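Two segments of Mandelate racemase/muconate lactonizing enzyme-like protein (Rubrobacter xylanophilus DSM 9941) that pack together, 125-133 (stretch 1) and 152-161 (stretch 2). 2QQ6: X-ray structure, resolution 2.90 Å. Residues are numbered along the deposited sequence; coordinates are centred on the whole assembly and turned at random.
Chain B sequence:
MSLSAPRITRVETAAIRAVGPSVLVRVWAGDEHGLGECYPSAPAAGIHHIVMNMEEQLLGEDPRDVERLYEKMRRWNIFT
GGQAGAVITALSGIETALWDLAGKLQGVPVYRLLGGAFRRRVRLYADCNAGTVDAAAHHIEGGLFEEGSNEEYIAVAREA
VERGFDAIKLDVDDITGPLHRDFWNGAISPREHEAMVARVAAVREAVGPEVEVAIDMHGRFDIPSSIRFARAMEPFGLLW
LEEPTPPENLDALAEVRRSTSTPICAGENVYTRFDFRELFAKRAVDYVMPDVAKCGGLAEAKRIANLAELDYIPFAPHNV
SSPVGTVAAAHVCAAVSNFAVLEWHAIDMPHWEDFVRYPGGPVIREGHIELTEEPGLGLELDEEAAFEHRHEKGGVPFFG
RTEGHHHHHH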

# COMPACT_ATOMS: atom_id res chain seq x y z
N TYR B 125 20.84 13.12 -12.68
CA TYR B 125 21.25 13.97 -11.55
C TYR B 125 21.87 13.02 -10.52
O TYR B 125 21.43 11.86 -10.38
CB TYR B 125 20.08 14.82 -10.99
CG TYR B 125 19.05 14.16 -10.09
CD1 TYR B 125 19.33 13.90 -8.75
CD2 TYR B 125 17.74 13.92 -10.54
CE1 TYR B 125 18.34 13.44 -7.88
CE2 TYR B 125 16.75 13.45 -9.67
CZ TYR B 125 17.06 13.22 -8.34
OH TYR B 125 16.09 12.80 -7.45
N ALA B 126 22.91 13.48 -9.83
CA ALA B 126 23.60 12.64 -8.86
C ALA B 126 23.26 12.94 -7.40
O ALA B 126 23.42 14.06 -6.92
CB ALA B 126 25.10 12.73 -9.09
N ASP B 127 22.78 11.91 -6.71
CA ASP B 127 22.45 12.03 -5.30
C ASP B 127 23.80 11.96 -4.57
O ASP B 127 24.54 10.99 -4.70
CB ASP B 127 21.53 10.88 -4.89
CG ASP B 127 20.97 11.06 -3.49
OD1 ASP B 127 21.73 10.94 -2.50
OD2 ASP B 127 19.75 11.33 -3.38
N CYS B 128 24.12 13.00 -3.81
CA CYS B 128 25.39 13.02 -3.10
C CYS B 128 25.22 12.64 -1.66
O CYS B 128 25.75 13.30 -0.78
CB CYS B 128 26.02 14.41 -3.18
SG CYS B 128 26.35 14.97 -4.85
N ASN B 129 24.47 11.57 -1.41
CA ASN B 129 24.24 11.10 -0.04
C ASN B 129 24.01 9.59 -0.09
O ASN B 129 23.58 8.98 0.90
CB ASN B 129 23.02 11.81 0.55
CG ASN B 129 23.34 12.58 1.81
OD1 ASN B 129 23.71 12.00 2.83
ND2 ASN B 129 23.21 13.91 1.75
N ALA B 130 24.32 9.01 -1.24
CA ALA B 130 24.14 7.59 -1.53
C ALA B 130 24.59 6.55 -0.49
O ALA B 130 23.88 5.57 -0.26
CB ALA B 130 24.78 7.28 -2.89
N GLY B 131 25.75 6.73 0.12
CA GLY B 131 26.21 5.74 1.09
C GLY B 131 25.73 5.86 2.53
O GLY B 131 25.88 4.90 3.31
N THR B 132 25.17 7.01 2.89
CA THR B 132 24.67 7.31 4.24
C THR B 132 23.40 6.55 4.58
O THR B 132 22.95 6.55 5.73
CB THR B 132 24.32 8.81 4.38
OG1 THR B 132 25.11 9.59 3.48
CG2 THR B 132 24.53 9.26 5.84
N VAL B 133 22.83 5.95 3.55
CA VAL B 133 21.59 5.18 3.59
C VAL B 133 21.18 4.32 4.78
O VAL B 133 21.84 3.33 5.14
CB VAL B 133 21.51 4.27 2.31
CG1 VAL B 133 20.35 3.26 2.44
CG2 VAL B 133 21.32 5.14 1.05
N GLU B 152 33.46 16.76 3.52
CA GLU B 152 33.11 15.51 2.86
C GLU B 152 32.06 15.70 1.77
O GLU B 152 32.15 15.10 0.69
CB GLU B 152 32.61 14.48 3.88
CG GLU B 152 33.68 13.91 4.82
CD GLU B 152 34.35 14.96 5.69
OE1 GLU B 152 33.62 15.71 6.38
OE2 GLU B 152 35.61 15.04 5.70
N TYR B 153 31.06 16.52 2.03
CA TYR B 153 30.02 16.72 1.04
C TYR B 153 30.47 17.53 -0.16
O TYR B 153 30.10 17.21 -1.28
CB TYR B 153 28.78 17.33 1.70
CG TYR B 153 28.15 16.35 2.66
CD1 TYR B 153 28.59 16.26 3.98
CD2 TYR B 153 27.21 15.41 2.21
CE1 TYR B 153 28.13 15.25 4.82
CE2 TYR B 153 26.76 14.40 3.04
CZ TYR B 153 27.22 14.32 4.35
OH TYR B 153 26.81 13.30 5.17
N ILE B 154 31.29 18.55 0.07
CA ILE B 154 31.78 19.35 -1.04
C ILE B 154 32.66 18.46 -1.94
O ILE B 154 32.68 18.60 -3.17
CB ILE B 154 32.59 20.57 -0.54
CG1 ILE B 154 31.72 21.47 0.33
CG2 ILE B 154 33.10 21.39 -1.71
CD1 ILE B 154 32.39 22.77 0.76
N ALA B 155 33.37 17.53 -1.31
CA ALA B 155 34.23 16.62 -2.04
C ALA B 155 33.38 15.86 -3.03
O ALA B 155 33.66 15.85 -4.23
CB ALA B 155 34.92 15.65 -1.08
N VAL B 156 32.33 15.23 -2.54
CA VAL B 156 31.46 14.48 -3.43
C VAL B 156 30.85 15.39 -4.49
O VAL B 156 30.94 15.09 -5.68
CB VAL B 156 30.35 13.78 -2.64
CG1 VAL B 156 29.41 13.06 -3.59
CG2 VAL B 156 30.98 12.81 -1.65
N ALA B 157 30.25 16.49 -4.06
CA ALA B 157 29.65 17.43 -5.00
C ALA B 157 30.56 17.59 -6.21
O ALA B 157 30.15 17.40 -7.35
CB ALA B 157 29.44 18.77 -4.34
N ARG B 158 31.82 17.94 -5.95
CA ARG B 158 32.83 18.12 -6.99
C ARG B 158 33.14 16.83 -7.72
O ARG B 158 33.43 16.83 -8.92
CB ARG B 158 34.11 18.68 -6.37
CG ARG B 158 33.92 20.09 -5.93
CD ARG B 158 35.10 20.64 -5.22
NE ARG B 158 35.02 22.09 -5.21
CZ ARG B 158 35.73 22.86 -4.40
NH1 ARG B 158 36.58 22.31 -3.54
NH2 ARG B 158 35.60 24.18 -4.47
N GLU B 159 33.09 15.72 -6.99
CA GLU B 159 33.36 14.42 -7.56
C GLU B 159 32.32 14.17 -8.65
O GLU B 159 32.63 13.63 -9.72
CB GLU B 159 33.30 13.35 -6.46
CG GLU B 159 32.97 11.93 -6.93
CD GLU B 159 33.99 11.35 -7.90
OE1 GLU B 159 33.72 10.26 -8.45
OE2 GLU B 159 35.06 11.98 -8.12
N ALA B 160 31.08 14.60 -8.39
CA ALA B 160 29.98 14.43 -9.34
C ALA B 160 30.13 15.32 -10.58
O ALA B 160 29.87 14.89 -11.70
CB ALA B 160 28.66 14.73 -8.64
N VAL B 161 30.52 16.56 -10.35
CA VAL B 161 30.71 17.50 -11.44
C VAL B 161 31.81 16.95 -12.34
O VAL B 161 31.69 16.94 -13.57
CB VAL B 161 31.11 18.89 -10.90
CG1 VAL B 161 30.94 19.94 -12.00
CG2 VAL B 161 30.25 19.24 -9.69

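What holds the centre of this contact together? Cys 128, just past the end of the strand, points its CA-to-CB bond toward the helix and has more of its surface covered by the other stretch than any other residue here. Cys 128 CB lies 3.7 Å from CG1 of Val 156, an ordinary van der Waals distance. With chi1 in the m rotamer, its sulfur reaches along the helix: Cys 128 SG is 4.1 Å from CA of Ala 157 and 4.4 Å from CB of Ala 160. One small side chain thus touches three helical residues. Ala 157 points its own CB away, so it offers the sulfur its backbone CA instead.

How does the strand itself approach the helix? It does so through Ala 126, whose CB meets CB of Ala 160 at 4.1 Å, each methyl group directed toward the opposite stretch. The CA atoms of Ala 126 and Ala 160 are 6.6 Å apart, and those of Cys 128 and Val 156 are 6.3 Å apart, a close spacing that suits side chains this short. Between Ala 126 and Cys 128 in the sequence, Asp 127 has its CA-to-CB bond pointing away, as expected from the alternation of a strand. Val 156 and Ala 160 are four residues apart, about one helical turn, and so present their side chains on the same side of the helix.

What does Tyr 153 add, about one turn before Val 156? Its CA-to-CB bond points sideways, but the ring carries the side chain back to the loop after the strand. The carbonyl of Cys 128 lies at the ring edge, near its plane, with Cys 128 O 3.9 Å from CD2 of Tyr 153. The side chain of Asn 129 also comes close to the ring, starting sideways and coming nearer at its end. Farther out, OH of Tyr 153 is 4.4 Å from OG1 of Thr 132, too long for a hydrogen bond.

Where, then, are the polar bonds at this edge? None crosses between the stretches; those found here lie within stretch 1. Thr 132 binds the carbonyl of Asn 129 twice, from its backbone N at 3.2 Å to Asn 129 O and from its OG1 at 3.1 Å to the same oxygen, closing a compact turn. On the strand side, Asn 129 N makes a weak hydrogen bond of 3.0 Å to OD1 of Asp 127. The contact across the stretches therefore rests on packing, while the hydrogen bonds here lie within stretch 1.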